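Local coordinates for protein PAN2-PAN3 deadenylation complex catalytic subunit pan2 (Neurospora crassa, PDB 4CZW) that probably shortens the poly(A) tails of mRNA as the catalytic, metal-dependent exonuclease subunit of the PAN2-PAN3 deadenylation complex, at residues D78-G86 with F140-Y149; L585-E595 with D607-K617. All coordinates share one frame; numbering follows the deposited sequence.

Overall arrangement
The two contacts lie in different domains of the catalytic unit and follow one another along the chain. Contact 1 (78-86 with 140-149) is a buried helix crossing in the pseudo-ubiquitin-hydrolase domain, a predicted inactive scaffold, and carries two of the four ligands of a zinc ion. Contact 2 (585-595 with 607-617) packs two helices of the DEDD-type exonuclease domain. It includes Asp607, thought by similarity to bind a catalytic divalent cation; its side chain is about 3 Å from that of Asp445. The centres of contact 1 and contact 2 are 42 Å apart. Their nearest atoms are about 23 Å apart and the two contacts do not touch, the zinc site belonging to one domain and the presumed nuclease site to the other.

Contact 1 of 2, residues D78-G86 with F140-Y149; sequences DPCLLCELG and FLFDKISQDY. With ZN (zinc ion), chain B.
Phe140, at the start of the 140-149 segment, meets Leu81 through its ring atom CE2, with Leu81 CD1 at 3.8 Å. The next residue, Leu141, sends CD2 across the same leucine at about a right angle, 3.7 Å from Leu81 CD1. With Lys144 and Asp148 these two residues form the hole that takes Leu81 as a knob. Lys144 adds its CB, while the rest of the chain leads away and NZ is hydrogen-bonded to Ser113 OG. Ile145 has CG1 between its backbone N and carbonyl carbon (chi1 70°), which turns CG2 to the opposite helix, where it packs 3.6 Å from Leu85 CD1. Its CB lies 3.7 Å from Leu82 CD1, and the other branch of that leucine, CD2, rests against the Ile145 carbonyl.

Asp148 works in two ways. Its CB packs on Leu82 CB, while OD2 accepts a bond from a water that in turn accepts one from Leu81 N at 3.2 Å; the carboxylate thus reaches the first turn of helix 81-94 by way of water. Asp148 CG also lies 4.1 Å from Cys80 SG. At Tyr149, Leu82 CD2 approaches the ring edge near its plane, while helix 172-180 touches the tyrosine side chain too.

Cys80, the N-cap of helix 81-94, and Cys83 each bind the zinc ion through SG, and His70 and Cys75 complete the site. Segments 81-86 and 140-149 cross at -99°, setting the helix that carries the CxxC half of this three-cysteine, one-histidine zinc site against helix 130-149 of the pseudo-ubiquitin-hydrolase domain.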
# COMPACT_ATOMS: atom_id res chain seq x y z
N ASP A 78 14.34 6.12 4.55
CA ASP A 78 14.21 4.67 4.50
C ASP A 78 14.61 4.08 5.84
O ASP A 78 15.77 4.19 6.25
CB ASP A 78 15.05 4.09 3.37
CG ASP A 78 14.81 2.61 3.16
OD1 ASP A 78 13.69 2.14 3.44
OD2 ASP A 78 15.74 1.91 2.70
N PRO A 79 13.67 3.43 6.54
CA PRO A 79 12.28 3.17 6.12
C PRO A 79 11.36 4.39 6.19
O PRO A 79 11.57 5.28 7.00
CB PRO A 79 11.82 2.09 7.11
CG PRO A 79 12.60 2.37 8.34
CD PRO A 79 13.95 2.83 7.86
N CYS A 80 10.36 4.39 5.32
CA CYS A 80 9.37 5.46 5.26
C CYS A 80 8.03 4.88 4.81
O CYS A 80 7.80 4.68 3.61
CB CYS A 80 9.82 6.57 4.31
SG CYS A 80 8.67 7.94 4.12
N LEU A 81 7.16 4.59 5.77
CA LEU A 81 5.93 3.86 5.52
C LEU A 81 4.96 4.59 4.58
O LEU A 81 4.19 3.95 3.86
CB LEU A 81 5.22 3.55 6.84
CG LEU A 81 6.00 2.64 7.79
CD1 LEU A 81 5.19 2.36 9.05
CD2 LEU A 81 6.39 1.34 7.10
N LEU A 82 5.00 5.92 4.59
CA LEU A 82 4.12 6.70 3.73
C LEU A 82 4.53 6.55 2.27
O LEU A 82 3.68 6.46 1.38
CB LEU A 82 4.12 8.17 4.14
CG LEU A 82 3.11 9.05 3.39
CD1 LEU A 82 1.72 8.44 3.47
CD2 LEU A 82 3.11 10.46 3.95
N CYS A 83 5.84 6.53 2.02
CA CYS A 83 6.36 6.28 0.68
C CYS A 83 5.98 4.88 0.23
O CYS A 83 5.52 4.68 -0.90
CB CYS A 83 7.88 6.44 0.64
SG CYS A 83 8.44 8.13 0.37
N GLU A 84 6.17 3.91 1.11
CA GLU A 84 5.81 2.52 0.84
C GLU A 84 4.30 2.39 0.60
O GLU A 84 3.87 1.58 -0.21
CB GLU A 84 6.24 1.61 1.99
CG GLU A 84 7.74 1.66 2.28
CD GLU A 84 8.57 1.06 1.16
OE1 GLU A 84 8.05 0.21 0.41
OE2 GLU A 84 9.75 1.45 1.03
N LEU A 85 3.52 3.21 1.30
CA LEU A 85 2.08 3.24 1.10
C LEU A 85 1.73 3.72 -0.30
O LEU A 85 0.82 3.20 -0.94
CB LEU A 85 1.40 4.13 2.15
CG LEU A 85 0.83 3.44 3.38
CD1 LEU A 85 0.25 4.46 4.35
CD2 LEU A 85 -0.23 2.43 2.99
N GLY A 86 2.48 4.71 -0.78
CA GLY A 86 2.28 5.23 -2.11
C GLY A 86 2.60 4.19 -3.17
O GLY A 86 1.92 4.10 -4.19
N PHE A 140 -0.76 2.75 14.45
CA PHE A 140 0.67 2.91 14.17
C PHE A 140 0.90 3.62 12.84
O PHE A 140 1.74 4.52 12.74
CB PHE A 140 1.37 1.55 14.17
CG PHE A 140 2.86 1.64 14.05
CD1 PHE A 140 3.65 1.93 15.15
CD2 PHE A 140 3.48 1.41 12.83
CE1 PHE A 140 5.03 2.00 15.03
CE2 PHE A 140 4.86 1.48 12.71
CZ PHE A 140 5.63 1.78 13.81
N LEU A 141 0.16 3.21 11.81
CA LEU A 141 0.30 3.79 10.48
C LEU A 141 -0.13 5.25 10.44
O LEU A 141 0.60 6.10 9.94
CB LEU A 141 -0.49 2.98 9.45
CG LEU A 141 0.22 1.76 8.87
CD1 LEU A 141 -0.65 1.09 7.82
CD2 LEU A 141 1.56 2.17 8.27
N PHE A 142 -1.32 5.53 10.97
CA PHE A 142 -1.86 6.89 10.98
C PHE A 142 -0.93 7.86 11.69
O PHE A 142 -0.85 9.03 11.33
CB PHE A 142 -3.24 6.91 11.63
CG PHE A 142 -4.37 6.70 10.66
CD1 PHE A 142 -4.49 5.50 9.97
CD2 PHE A 142 -5.32 7.68 10.46
CE1 PHE A 142 -5.53 5.30 9.08
CE2 PHE A 142 -6.36 7.49 9.57
CZ PHE A 142 -6.47 6.30 8.88
N ASP A 143 -0.23 7.37 12.71
CA ASP A 143 0.72 8.19 13.45
C ASP A 143 1.99 8.41 12.64
O ASP A 143 2.50 9.53 12.56
CB ASP A 143 1.05 7.54 14.80
CG ASP A 143 2.05 8.36 15.60
OD1 ASP A 143 2.04 9.60 15.48
OD2 ASP A 143 2.83 7.75 16.36
N LYS A 144 2.50 7.34 12.04
CA LYS A 144 3.75 7.40 11.30
C LYS A 144 3.64 8.22 10.02
O LYS A 144 4.50 9.04 9.73
CB LYS A 144 4.24 5.98 10.98
CG LYS A 144 4.86 5.26 12.16
CD LYS A 144 6.08 5.99 12.67
CE LYS A 144 6.70 5.29 13.87
NZ LYS A 144 7.89 6.04 14.38
N ILE A 145 2.58 7.99 9.26
CA ILE A 145 2.41 8.69 7.99
C ILE A 145 2.06 10.16 8.21
O ILE A 145 2.23 10.99 7.31
CB ILE A 145 1.32 8.04 7.12
CG1 ILE A 145 -0.07 8.27 7.71
CG2 ILE A 145 1.60 6.56 6.94
CD1 ILE A 145 -1.20 7.73 6.87
N SER A 146 1.59 10.49 9.41
CA SER A 146 1.27 11.87 9.74
C SER A 146 2.54 12.71 9.85
O SER A 146 2.59 13.85 9.40
CB SER A 146 0.47 11.94 11.04
OG SER A 146 0.05 13.27 11.31
N GLN A 147 3.57 12.13 10.45
CA GLN A 147 4.85 12.82 10.61
C GLN A 147 5.72 12.64 9.37
O GLN A 147 6.62 13.45 9.12
CB GLN A 147 5.58 12.32 11.86
CG GLN A 147 6.05 10.88 11.79
CD GLN A 147 6.57 10.37 13.12
OE1 GLN A 147 5.92 10.52 14.16
NE2 GLN A 147 7.76 9.77 13.10
N ASP A 148 5.45 11.59 8.60
CA ASP A 148 6.13 11.39 7.33
C ASP A 148 5.68 12.43 6.31
O ASP A 148 6.46 12.89 5.48
CB ASP A 148 5.87 9.98 6.79
CG ASP A 148 6.67 8.91 7.51
OD1 ASP A 148 7.69 9.25 8.14
OD2 ASP A 148 6.27 7.73 7.45
N TYR A 149 4.40 12.79 6.39
CA TYR A 149 3.81 13.73 5.45
C TYR A 149 4.37 15.14 5.61
O TYR A 149 4.50 15.88 4.64
CB TYR A 149 2.29 13.75 5.62
CG TYR A 149 1.56 14.65 4.66
CD1 TYR A 149 1.21 14.22 3.39
CD2 TYR A 149 1.20 15.95 5.02
CE1 TYR A 149 0.54 15.04 2.50
CE2 TYR A 149 0.53 16.78 4.15
CZ TYR A 149 0.20 16.32 2.89
OH TYR A 149 -0.47 17.15 2.02
ZN ZN B . 8.72 9.36 2.31
O HOH W 1 7.73 6.01 8.58

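Contact 2 of 2, residues L585-E595 with D607-K617; sequences LAFLAWYLLKE and DAQTALKLYRK
Leu614 and Leu585 interlock in the close-packed part of this contact, each a knob in a hole of the other helix. Leu614 reaches in among Leu585, Leu588, Ala589 and Leu592: its CD1 lies 3.7 Å from Leu588 CB, while CD2 rests on the Leu588 carbonyl and also meets Leu592 CD1. Leu585 holds CG opposite its backbone N (chi1 176°), which carries the branches over to helix 604-623. There CD1 touches Leu614 CD1 at 3.7 Å and Thr610 CG2 at 3.8 Å, and CD2 lies beside the Asp607 carboxylate. Thr610 presents its methyl to Ala589 CB as well, its hydroxyl being hydrogen-bonded to Glu606 O. Leu593 belongs to this core too, its CD1 packing on Leu614 CD2 and 3.7 Å from Lys613 CB.

The axes of segments 585-592 and 607-617 approach to 10.2 Å and cross at 52° within the RNase H-like fold of the DEDD exonuclease domain, where helix 604-623 carries the last acidic residue of the motif. Asp607 is that residue, by similarity a ligand of a catalytic divalent cation, as are Asp445, Glu447 and Asp554.

Toward Glu595 the contact becomes looser and more polar. Lys617 lays its stem along the margin, CG 3.7 Å from Leu593 CD2. At the solvent side the exposed Lys613, its chain extended, runs out at about a right angle to Glu595 and ends in a salt bridge, NZ to Glu595 OE2 at 3.5 Å.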
# COMPACT_ATOMS: atom_id res chain seq x y z
N LEU A 585 17.53 -16.89 -22.58
CA LEU A 585 18.29 -15.72 -23.01
C LEU A 585 19.60 -16.16 -23.67
O LEU A 585 20.06 -15.55 -24.64
CB LEU A 585 18.58 -14.79 -21.83
CG LEU A 585 19.46 -13.57 -22.11
CD1 LEU A 585 18.70 -12.53 -22.93
CD2 LEU A 585 19.99 -12.97 -20.82
N ALA A 586 20.20 -17.22 -23.12
CA ALA A 586 21.47 -17.73 -23.62
C ALA A 586 21.33 -18.32 -25.01
O ALA A 586 22.20 -18.13 -25.86
CB ALA A 586 22.03 -18.76 -22.65
N PHE A 587 20.24 -19.04 -25.24
CA PHE A 587 20.00 -19.68 -26.53
C PHE A 587 19.73 -18.64 -27.61
O PHE A 587 20.23 -18.75 -28.73
CB PHE A 587 18.84 -20.67 -26.45
CG PHE A 587 18.66 -21.49 -27.69
CD1 PHE A 587 19.36 -22.67 -27.87
CD2 PHE A 587 17.78 -21.08 -28.68
CE1 PHE A 587 19.19 -23.43 -29.01
CE2 PHE A 587 17.61 -21.83 -29.83
CZ PHE A 587 18.32 -23.01 -29.99
N LEU A 588 18.93 -17.63 -27.27
CA LEU A 588 18.61 -16.56 -28.20
C LEU A 588 19.87 -15.77 -28.57
O LEU A 588 20.04 -15.35 -29.71
CB LEU A 588 17.55 -15.62 -27.61
CG LEU A 588 16.13 -16.17 -27.50
CD1 LEU A 588 15.21 -15.15 -26.84
CD2 LEU A 588 15.60 -16.56 -28.87
N ALA A 589 20.75 -15.57 -27.59
CA ALA A 589 22.00 -14.87 -27.82
C ALA A 589 22.95 -15.71 -28.67
O ALA A 589 23.73 -15.18 -29.45
CB ALA A 589 22.65 -14.50 -26.50
N TRP A 590 22.87 -17.02 -28.50
CA TRP A 590 23.75 -17.94 -29.22
C TRP A 590 23.31 -18.13 -30.67
O TRP A 590 24.15 -18.30 -31.56
CB TRP A 590 23.81 -19.29 -28.50
CG TRP A 590 24.58 -20.34 -29.25
CD1 TRP A 590 25.93 -20.40 -29.41
CD2 TRP A 590 24.04 -21.49 -29.92
NE1 TRP A 590 26.27 -21.51 -30.15
CE2 TRP A 590 25.12 -22.20 -30.47
CE3 TRP A 590 22.74 -21.98 -30.11
CZ2 TRP A 590 24.95 -23.37 -31.20
CZ3 TRP A 590 22.57 -23.15 -30.83
CH2 TRP A 590 23.67 -23.83 -31.37
N TYR A 591 22.01 -18.11 -30.90
CA TYR A 591 21.46 -18.41 -32.21
C TYR A 591 21.28 -17.17 -33.08
O TYR A 591 21.40 -17.23 -34.30
CB TYR A 591 20.12 -19.14 -32.07
CG TYR A 591 19.57 -19.67 -33.38
CD1 TYR A 591 20.07 -20.85 -33.93
CD2 TYR A 591 18.56 -19.01 -34.06
CE1 TYR A 591 19.57 -21.34 -35.12
CE2 TYR A 591 18.06 -19.49 -35.25
CZ TYR A 591 18.57 -20.66 -35.78
OH TYR A 591 18.08 -21.15 -36.96
N LEU A 592 21.00 -16.03 -32.44
CA LEU A 592 20.72 -14.81 -33.18
C LEU A 592 21.90 -13.84 -33.17
O LEU A 592 22.04 -13.02 -34.08
CB LEU A 592 19.49 -14.11 -32.60
CG LEU A 592 18.20 -14.94 -32.57
CD1 LEU A 592 17.06 -14.13 -31.96
CD2 LEU A 592 17.83 -15.42 -33.96
N LEU A 593 22.75 -13.94 -32.15
CA LEU A 593 23.89 -13.03 -32.02
C LEU A 593 25.22 -13.77 -32.14
O LEU A 593 26.28 -13.14 -32.19
CB LEU A 593 23.83 -12.28 -30.69
CG LEU A 593 22.59 -11.42 -30.42
CD1 LEU A 593 22.62 -10.89 -29.00
CD2 LEU A 593 22.51 -10.28 -31.42
N LYS A 594 25.15 -15.10 -32.18
CA LYS A 594 26.35 -15.95 -32.18
C LYS A 594 27.27 -15.62 -31.01
O LYS A 594 28.48 -15.50 -31.18
CB LYS A 594 27.11 -15.82 -33.50
CG LYS A 594 26.53 -16.61 -34.65
CD LYS A 594 25.96 -15.69 -35.72
CE LYS A 594 25.61 -16.47 -36.98
NZ LYS A 594 24.98 -15.60 -38.02
N GLU A 595 26.69 -15.49 -29.82
CA GLU A 595 27.46 -15.15 -28.63
C GLU A 595 27.28 -16.18 -27.52
O GLU A 595 26.21 -16.76 -27.36
CB GLU A 595 27.05 -13.77 -28.10
CG GLU A 595 27.30 -12.63 -29.07
CD GLU A 595 26.97 -11.28 -28.47
OE1 GLU A 595 26.78 -11.20 -27.23
OE2 GLU A 595 26.89 -10.29 -29.23
N ASP A 607 23.52 -8.85 -19.38
CA ASP A 607 22.25 -9.50 -19.71
C ASP A 607 21.21 -8.49 -20.19
O ASP A 607 20.34 -8.82 -20.99
CB ASP A 607 21.72 -10.27 -18.50
CG ASP A 607 22.53 -11.51 -18.20
OD1 ASP A 607 23.69 -11.60 -18.65
OD2 ASP A 607 22.00 -12.41 -17.50
N ALA A 608 21.31 -7.26 -19.70
CA ALA A 608 20.42 -6.19 -20.14
C ALA A 608 20.78 -5.77 -21.56
O ALA A 608 19.90 -5.55 -22.39
CB ALA A 608 20.50 -5.01 -19.19
N GLN A 609 22.08 -5.65 -21.82
CA GLN A 609 22.58 -5.31 -23.14
C GLN A 609 22.25 -6.41 -24.15
O GLN A 609 21.97 -6.13 -25.31
CB GLN A 609 24.09 -5.07 -23.10
CG GLN A 609 24.50 -3.82 -22.34
CD GLN A 609 25.99 -3.77 -22.08
OE1 GLN A 609 26.65 -4.80 -21.94
NE2 GLN A 609 26.54 -2.56 -22.01
N THR A 610 22.30 -7.66 -23.69
CA THR A 610 21.99 -8.81 -24.53
C THR A 610 20.55 -8.76 -25.01
O THR A 610 20.27 -8.95 -26.19
CB THR A 610 22.24 -10.13 -23.78
OG1 THR A 610 23.62 -10.23 -23.41
CG2 THR A 610 21.87 -11.32 -24.66
N ALA A 611 19.63 -8.52 -24.08
CA ALA A 611 18.21 -8.43 -24.39
C ALA A 611 17.94 -7.28 -25.36
O ALA A 611 17.09 -7.39 -26.25
CB ALA A 611 17.39 -8.25 -23.12
N LEU A 612 18.66 -6.18 -25.18
CA LEU A 612 18.53 -5.02 -26.05
C LEU A 612 18.99 -5.36 -27.47
O LEU A 612 18.36 -4.97 -28.45
CB LEU A 612 19.32 -3.83 -25.50
CG LEU A 612 19.24 -2.54 -26.32
CD1 LEU A 612 17.80 -2.07 -26.44
CD2 LEU A 612 20.12 -1.46 -25.72
N LYS A 613 20.10 -6.10 -27.56
CA LYS A 613 20.61 -6.55 -28.84
C LYS A 613 19.61 -7.48 -29.53
O LYS A 613 19.41 -7.41 -30.74
CB LYS A 613 21.95 -7.27 -28.67
CG LYS A 613 23.11 -6.36 -28.31
CD LYS A 613 24.40 -7.17 -28.16
CE LYS A 613 25.60 -6.27 -27.94
NZ LYS A 613 26.86 -7.05 -27.80
N LEU A 614 18.99 -8.35 -28.74
CA LEU A 614 18.01 -9.30 -29.25
C LEU A 614 16.78 -8.58 -29.80
O LEU A 614 16.21 -9.00 -30.81
CB LEU A 614 17.60 -10.28 -28.16
CG LEU A 614 18.63 -11.35 -27.78
CD1 LEU A 614 18.15 -12.15 -26.58
CD2 LEU A 614 18.92 -12.26 -28.96
N TYR A 615 16.38 -7.50 -29.14
CA TYR A 615 15.23 -6.72 -29.60
C TYR A 615 15.55 -5.99 -30.89
O TYR A 615 14.68 -5.83 -31.75
CB TYR A 615 14.78 -5.73 -28.53
CG TYR A 615 13.67 -4.82 -29.00
CD1 TYR A 615 12.37 -5.29 -29.13
CD2 TYR A 615 13.92 -3.49 -29.33
CE1 TYR A 615 11.35 -4.47 -29.57
CE2 TYR A 615 12.91 -2.66 -29.77
CZ TYR A 615 11.62 -3.16 -29.89
OH TYR A 615 10.61 -2.34 -30.33
N ARG A 616 16.79 -5.53 -31.03
CA ARG A 616 17.21 -4.83 -32.24
C ARG A 616 17.22 -5.79 -33.42
O ARG A 616 16.87 -5.40 -34.54
CB ARG A 616 18.59 -4.20 -32.05
CG ARG A 616 18.61 -3.06 -31.04
CD ARG A 616 17.50 -2.05 -31.32
NE ARG A 616 17.51 -0.94 -30.38
CZ ARG A 616 16.55 -0.02 -30.30
NH1 ARG A 616 15.50 -0.09 -31.11
NH2 ARG A 616 16.64 0.95 -29.40
N LYS A 617 17.62 -7.03 -33.18
CA LYS A 617 17.56 -8.07 -34.20
C LYS A 617 16.11 -8.34 -34.59
O LYS A 617 15.81 -8.57 -35.76
CB LYS A 617 18.22 -9.36 -33.70
CG LYS A 617 19.73 -9.33 -33.71
CD LYS A 617 20.26 -9.16 -35.13
CE LYS A 617 21.78 -9.15 -35.15
NZ LYS A 617 22.30 -8.95 -36.53